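Long-range contact in periplasmic binding protein (Veillonella parvula, PDB 4MO9), which probably captures a solute, perhaps an iron-siderophore or other metal chelate, in the periplasm and delivers it to an ABC importer: residues Y203-F214 / A291-W299. Numbering follows the deposited sequence.
Sequences YLEVGMNGPEEF and AFTTERQGW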
ATOM      1  N   TYR A 203      11.466  10.987 -12.095  1.00 37.09           N
ATOM      2  CA  TYR A 203      10.792  11.951 -11.237  1.00 32.47           C
ATOM      3  C   TYR A 203       9.479  11.337 -10.746  1.00 33.76           C
ATOM      4  O   TYR A 203       8.667  10.872 -11.556  1.00 35.17           O
ATOM      5  CB  TYR A 203      10.541  13.286 -11.956  1.00 33.87           C
ATOM      6  CG  TYR A 203       9.595  14.183 -11.192  1.00 36.91           C
ATOM      7  CD1 TYR A 203       9.864  14.538  -9.875  1.00 38.77           C
ATOM      8  CD2 TYR A 203       8.421  14.650 -11.770  1.00 36.85           C
ATOM      9  CE1 TYR A 203       8.994  15.336  -9.149  1.00 39.97           C
ATOM     10  CE2 TYR A 203       7.542  15.449 -11.053  1.00 39.26           C
ATOM     11  CZ  TYR A 203       7.837  15.791  -9.744  1.00 40.16           C
ATOM     12  OH  TYR A 203       6.977  16.589  -9.020  1.00 41.87           O
ATOM     13  N   LEU A 204       9.283  11.327  -9.428  1.00 32.79           N
ATOM     14  CA  LEU A 204       8.124  10.682  -8.811  1.00 31.97           C
ATOM     15  C   LEU A 204       7.241  11.735  -8.162  1.00 33.75           C
ATOM     16  O   LEU A 204       7.739  12.615  -7.459  1.00 36.06           O
ATOM     17  CB  LEU A 204       8.578   9.696  -7.730  1.00 32.77           C
ATOM     18  CG  LEU A 204       9.543   8.568  -8.095  1.00 31.93           C
ATOM     19  CD1 LEU A 204      10.067   7.888  -6.822  1.00 29.97           C
ATOM     20  CD2 LEU A 204       8.852   7.544  -8.971  1.00 30.30           C
ATOM     21  N   GLU A 205       5.933  11.665  -8.388  1.00 32.11           N
ATOM     22  CA  GLU A 205       5.047  12.647  -7.767  1.00 33.26           C
ATOM     23  C   GLU A 205       3.696  12.026  -7.449  1.00 33.79           C
ATOM     24  O   GLU A 205       3.140  11.292  -8.279  1.00 33.69           O
ATOM     25  CB  GLU A 205       4.855  13.887  -8.658  1.00 34.05           C
ATOM     26  CG  GLU A 205       4.032  14.998  -7.976  1.00 35.36           C
ATOM     27  CD  GLU A 205       3.619  16.130  -8.917  1.00 40.64           C
ATOM     28  OE1 GLU A 205       4.439  16.553  -9.771  1.00 43.94           O
ATOM     29  OE2 GLU A 205       2.470  16.627  -8.792  1.00 39.04           O
ATOM     30  N   VAL A 206       3.186  12.301  -6.244  1.00 31.38           N
ATOM     31  CA  VAL A 206       1.805  11.959  -5.908  1.00 32.81           C
ATOM     32  C   VAL A 206       0.915  12.980  -6.612  1.00 35.82           C
ATOM     33  O   VAL A 206       1.007  14.191  -6.339  1.00 36.27           O
ATOM     34  CB  VAL A 206       1.549  12.008  -4.390  1.00 34.23           C
ATOM     35  CG1 VAL A 206       0.188  11.390  -4.063  1.00 34.03           C
ATOM     36  CG2 VAL A 206       2.643  11.242  -3.655  1.00 35.01           C
ATOM     37  N   GLY A 207       0.068  12.515  -7.529  1.00 34.47           N
ATOM     38  CA  GLY A 207      -0.724  13.439  -8.328  1.00 36.54           C
ATOM     39  C   GLY A 207      -2.029  13.877  -7.687  1.00 40.28           C
ATOM     40  O   GLY A 207      -3.051  13.987  -8.371  1.00 43.18           O
HETATM   41  N   MSE A 208      -1.991  14.151  -6.383  1.00 40.33           N
HETATM   42  CA  MSE A 208      -3.195  14.449  -5.609  1.00 41.97           C
HETATM   43  C   MSE A 208      -3.739  15.849  -5.860  1.00 43.19           C
HETATM   44  O   MSE A 208      -4.932  16.108  -5.661  1.00 43.84           O
HETATM   45  CB  MSE A 208      -2.909  14.276  -4.116  1.00 42.55           C
HETATM   46  CG  MSE A 208      -4.066  14.668  -3.203  1.00 47.43           C
HETATM   47 SE   MSE A 208      -3.650  14.289  -1.337  0.76 66.60          SE
HETATM   48  CE  MSE A 208      -2.123  15.475  -1.136  1.00 44.00           C
ATOM     49  N   ASN A 209      -2.866  16.751  -6.299  1.00 43.02           N
ATOM     50  CA  ASN A 209      -3.260  18.142  -6.468  1.00 46.63           C
ATOM     51  C   ASN A 209      -3.514  18.535  -7.922  1.00 47.58           C
ATOM     52  O   ASN A 209      -3.808  19.692  -8.207  1.00 47.09           O
ATOM     53  CB  ASN A 209      -2.218  19.068  -5.831  1.00 48.64           C
ATOM     54  CG  ASN A 209      -2.132  18.900  -4.326  1.00 52.62           C
ATOM     55  OD1 ASN A 209      -3.140  18.656  -3.661  1.00 56.15           O
ATOM     56  ND2 ASN A 209      -0.926  19.023  -3.781  1.00 54.08           N
ATOM     57  N   GLY A 210      -3.401  17.571  -8.836  1.00 45.52           N
ATOM     58  CA  GLY A 210      -3.626  17.841 -10.248  1.00 45.17           C
ATOM     59  C   GLY A 210      -2.467  18.590 -10.888  1.00 45.43           C
ATOM     60  O   GLY A 210      -1.486  18.918 -10.210  1.00 42.78           O
ATOM     61  N   PRO A 211      -2.573  18.873 -12.200  1.00 46.08           N
ATOM     62  CA  PRO A 211      -1.495  19.546 -12.941  1.00 45.88           C
ATOM     63  C   PRO A 211      -1.114  20.926 -12.379  1.00 46.78           C
ATOM     64  O   PRO A 211       0.050  21.315 -12.462  1.00 46.20           O
ATOM     65  CB  PRO A 211      -2.085  19.696 -14.352  1.00 48.86           C
ATOM     66  CG  PRO A 211      -3.117  18.605 -14.450  1.00 47.83           C
ATOM     67  CD  PRO A 211      -3.710  18.518 -13.070  1.00 46.60           C
ATOM     68  N   GLU A 212      -2.076  21.646 -11.811  1.00 48.84           N
ATOM     69  CA  GLU A 212      -1.858  23.045 -11.434  1.00 57.14           C
ATOM     70  C   GLU A 212      -1.072  23.261 -10.127  1.00 55.08           C
ATOM     71  O   GLU A 212      -0.617  24.374  -9.854  1.00 55.47           O
ATOM     72  CB  GLU A 212      -3.189  23.822 -11.426  1.00 65.20           C
ATOM     73  CG  GLU A 212      -4.172  23.436 -10.313  1.00 70.73           C
ATOM     74  CD  GLU A 212      -4.932  22.135 -10.581  1.00 75.12           C
ATOM     75  OE1 GLU A 212      -4.686  21.477 -11.619  1.00 73.06           O
ATOM     76  OE2 GLU A 212      -5.786  21.774  -9.741  1.00 78.68           O
ATOM     77  N   GLU A 213      -0.903  22.202  -9.337  1.00 53.05           N
ATOM     78  CA  GLU A 213      -0.138  22.283  -8.091  1.00 53.66           C
ATOM     79  C   GLU A 213       0.666  21.002  -7.883  1.00 48.97           C
ATOM     80  O   GLU A 213       0.113  19.901  -7.959  1.00 49.77           O
ATOM     81  CB  GLU A 213      -1.080  22.511  -6.902  1.00 60.12           C
ATOM     82  CG  GLU A 213      -0.374  22.682  -5.559  1.00 66.76           C
ATOM     83  CD  GLU A 213      -1.344  22.749  -4.382  1.00 72.70           C
ATOM     84  OE1 GLU A 213      -2.554  22.497  -4.582  1.00 73.92           O
ATOM     85  OE2 GLU A 213      -0.892  23.048  -3.253  1.00 74.70           O
ATOM     86  N   PHE A 214       1.964  21.126  -7.618  1.00 44.81           N
ATOM     87  CA  PHE A 214       2.796  19.930  -7.446  1.00 43.61           C
ATOM     88  C   PHE A 214       2.434  19.170  -6.180  1.00 42.49           C
ATOM     89  O   PHE A 214       2.260  19.762  -5.114  1.00 44.05           O
ATOM     90  CB  PHE A 214       4.285  20.281  -7.432  1.00 45.11           C
ATOM     91  CG  PHE A 214       4.887  20.431  -8.806  1.00 47.09           C
ATOM     92  CD1 PHE A 214       4.214  21.125  -9.802  1.00 47.01           C
ATOM     93  CD2 PHE A 214       6.127  19.880  -9.098  1.00 46.39           C
ATOM     94  CE1 PHE A 214       4.774  21.272 -11.070  1.00 49.22           C
ATOM     95  CE2 PHE A 214       6.687  20.018 -10.357  1.00 45.82           C
ATOM     96  CZ  PHE A 214       6.011  20.713 -11.344  1.00 47.04           C
ATOM     97  N   ALA A 291      -3.055  15.549 -19.017  1.00 44.65           N
ATOM     98  CA  ALA A 291      -3.208  16.939 -18.590  1.00 45.40           C
ATOM     99  C   ALA A 291      -2.014  17.453 -17.776  1.00 44.12           C
ATOM    100  O   ALA A 291      -1.671  18.638 -17.865  1.00 45.49           O
ATOM    101  CB  ALA A 291      -4.513  17.131 -17.821  1.00 45.94           C
ATOM    102  N   PHE A 292      -1.403  16.574 -16.978  1.00 42.59           N
ATOM    103  CA  PHE A 292      -0.174  16.915 -16.265  1.00 42.19           C
ATOM    104  C   PHE A 292       0.904  17.420 -17.224  1.00 45.06           C
ATOM    105  O   PHE A 292       1.589  18.400 -16.937  1.00 47.26           O
ATOM    106  CB  PHE A 292       0.354  15.712 -15.482  1.00 43.01           C
ATOM    107  CG  PHE A 292      -0.330  15.500 -14.160  1.00 39.00           C
ATOM    108  CD1 PHE A 292      -1.549  14.835 -14.091  1.00 37.46           C
ATOM    109  CD2 PHE A 292       0.243  15.974 -12.984  1.00 39.37           C
ATOM    110  CE1 PHE A 292      -2.187  14.645 -12.878  1.00 39.26           C
ATOM    111  CE2 PHE A 292      -0.389  15.782 -11.760  1.00 40.10           C
ATOM    112  CZ  PHE A 292      -1.607  15.118 -11.708  1.00 38.42           C
ATOM    113  N   THR A 293       1.034  16.760 -18.374  1.00 45.87           N
ATOM    114  CA  THR A 293       2.081  17.088 -19.354  1.00 46.51           C
ATOM    115  C   THR A 293       1.740  18.287 -20.246  1.00 49.70           C
ATOM    116  O   THR A 293       2.634  18.933 -20.819  1.00 45.83           O
ATOM    117  CB  THR A 293       2.417  15.849 -20.224  1.00 49.29           C
ATOM    118  OG1 THR A 293       1.316  15.544 -21.094  1.00 50.10           O
ATOM    119  CG2 THR A 293       2.678  14.648 -19.340  1.00 48.11           C
ATOM    120  N   THR A 294       0.449  18.596 -20.364  1.00 51.04           N
ATOM    121  CA  THR A 294       0.017  19.699 -21.228  1.00 53.48           C
ATOM    122  C   THR A 294      -0.231  21.010 -20.475  1.00 53.48           C
ATOM    123  O   THR A 294      -0.129  22.089 -21.058  1.00 55.39           O
ATOM    124  CB  THR A 294      -1.239  19.327 -22.073  1.00 52.68           C
ATOM    125  OG1 THR A 294      -2.362  19.087 -21.213  1.00 50.30           O
ATOM    126  CG2 THR A 294      -0.975  18.081 -22.913  1.00 50.05           C
ATOM    127  N   GLU A 295      -0.567  20.924 -19.191  1.00 50.93           N
ATOM    128  CA  GLU A 295      -0.900  22.126 -18.426  1.00 56.09           C
ATOM    129  C   GLU A 295       0.323  22.731 -17.724  1.00 55.75           C
ATOM    130  O   GLU A 295       0.307  23.903 -17.335  1.00 60.02           O
ATOM    131  CB  GLU A 295      -2.038  21.864 -17.419  1.00 59.80           C
ATOM    132  CG  GLU A 295      -3.364  21.355 -18.022  1.00 63.93           C
ATOM    133  CD  GLU A 295      -3.936  22.274 -19.099  1.00 73.86           C
ATOM    134  OE1 GLU A 295      -4.764  23.158 -18.770  1.00 75.81           O
ATOM    135  OE2 GLU A 295      -3.567  22.109 -20.286  1.00 76.16           O
ATOM    136  N   ARG A 296       1.392  21.948 -17.595  1.00 48.10           N
ATOM    137  CA  ARG A 296       2.579  22.384 -16.858  1.00 46.49           C
ATOM    138  C   ARG A 296       3.645  23.006 -17.757  1.00 51.27           C
ATOM    139  O   ARG A 296       4.039  22.422 -18.769  1.00 54.70           O
ATOM    140  CB  ARG A 296       3.166  21.229 -16.034  1.00 45.29           C
ATOM    141  CG  ARG A 296       2.323  20.883 -14.821  1.00 45.70           C
ATOM    142  CD  ARG A 296       2.932  19.767 -13.982  1.00 43.23           C
ATOM    143  NE  ARG A 296       2.155  19.556 -12.760  1.00 44.05           N
ATOM    144  CZ  ARG A 296       2.455  18.664 -11.821  1.00 42.34           C
ATOM    145  NH1 ARG A 296       3.519  17.884 -11.959  1.00 42.62           N
ATOM    146  NH2 ARG A 296       1.682  18.542 -10.744  1.00 41.16           N
ATOM    147  N   GLN A 297       4.091  24.202 -17.378  1.00 52.95           N
ATOM    148  CA  GLN A 297       5.093  24.945 -18.136  1.00 57.36           C
ATOM    149  C   GLN A 297       6.323  24.099 -18.478  1.00 57.10           C
ATOM    150  O   GLN A 297       6.965  23.526 -17.598  1.00 57.57           O
ATOM    151  CB  GLN A 297       5.493  26.217 -17.375  1.00 63.02           C
ATOM    152  CG  GLN A 297       6.672  26.982 -17.969  1.00 70.40           C
ATOM    153  CD  GLN A 297       6.538  28.487 -17.812  1.00 82.23           C
ATOM    154  OE1 GLN A 297       5.431  29.014 -17.671  1.00 86.57           O
ATOM    155  NE2 GLN A 297       7.667  29.192 -17.848  1.00 85.65           N
ATOM    156  N   GLY A 298       6.615  23.989 -19.769  1.00 57.78           N
ATOM    157  CA  GLY A 298       7.803  23.291 -20.226  1.00 55.34           C
ATOM    158  C   GLY A 298       7.710  21.778 -20.320  1.00 53.73           C
ATOM    159  O   GLY A 298       8.576  21.156 -20.934  1.00 54.58           O
ATOM    160  N   TRP A 299       6.685  21.170 -19.723  1.00 53.04           N
ATOM    161  CA  TRP A 299       6.602  19.704 -19.706  1.00 49.17           C
ATOM    162  C   TRP A 299       6.487  19.097 -21.106  1.00 50.11           C
ATOM    163  O   TRP A 299       6.972  17.992 -21.343  1.00 46.65           O
ATOM    164  CB  TRP A 299       5.468  19.202 -18.804  1.00 47.35           C
ATOM    165  CG  TRP A 299       5.862  19.102 -17.359  1.00 47.03           C
ATOM    166  CD1 TRP A 299       6.587  20.016 -16.647  1.00 50.09           C
ATOM    167  CD2 TRP A 299       5.579  18.022 -16.459  1.00 45.27           C
ATOM    168  NE1 TRP A 299       6.756  19.579 -15.356  1.00 48.45           N
ATOM    169  CE2 TRP A 299       6.156  18.354 -15.214  1.00 46.66           C
ATOM    170  CE3 TRP A 299       4.887  16.811 -16.580  1.00 41.07           C
ATOM    171  CZ2 TRP A 299       6.063  17.521 -14.099  1.00 42.52           C
ATOM    172  CZ3 TRP A 299       4.801  15.973 -15.464  1.00 40.13           C
ATOM    173  CH2 TRP A 299       5.382  16.338 -14.241  1.00 41.45           C
TER
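Pro211 and Phe292 bring the two backbones closest, their CA atoms 4.4 Å apart, where the type I turn Gly210–Glu213 beyond strand 201-206 meets the last turn of helix 282-295. Arg296, just past that helix, is extended from CG to NE, which carries its guanidinium in among the turn carbonyls and up to the Glu205 carboxylate. The salt bridge is end-on and two-pronged: Arg296 NH1 reaches Glu205 OE1 at 2.7 Å and Arg296 NH2 reaches Glu205 OE2 at 2.8 Å, the second bond nearly straight (175°), with the carboxylate and guanidinium planes 16° apart. Arg296 NE donates to Pro211 O at 2.8 Å, while Arg296 NH2 also makes a longer, more bent bond to Gly210 O (3.2 Å, 140°). Four bonds thus fix the rotation of the group. Phe214 lies flat on one guanidinium face in a cation-pi stack, while Phe292 turns its edge, through CD2, to the opposite face. Tyr203 OH donates to Glu205 OE1 at 2.6 Å from the anti side; this second donor to OE1 probably helps hold the carboxylate. On the turn side, Pro211 CG sits 4.2 Å from the Phe292 ring centroid, a CH-pi contact over the face, and touches Ala291 CB. Trp299 CH2 meets the edge of the Tyr203 ring at CE2, 4.0 Å away. This is structural packing in one lobe of the two-lobed TroA-like fold, separate from the trimethylamine oxide pocket: strand 259-263, paired with strand 201-206 in the mixed sheet, packs against Phe292 and Trp299, while helix 249-255 touches Tyr203, Phe214 and Trp299.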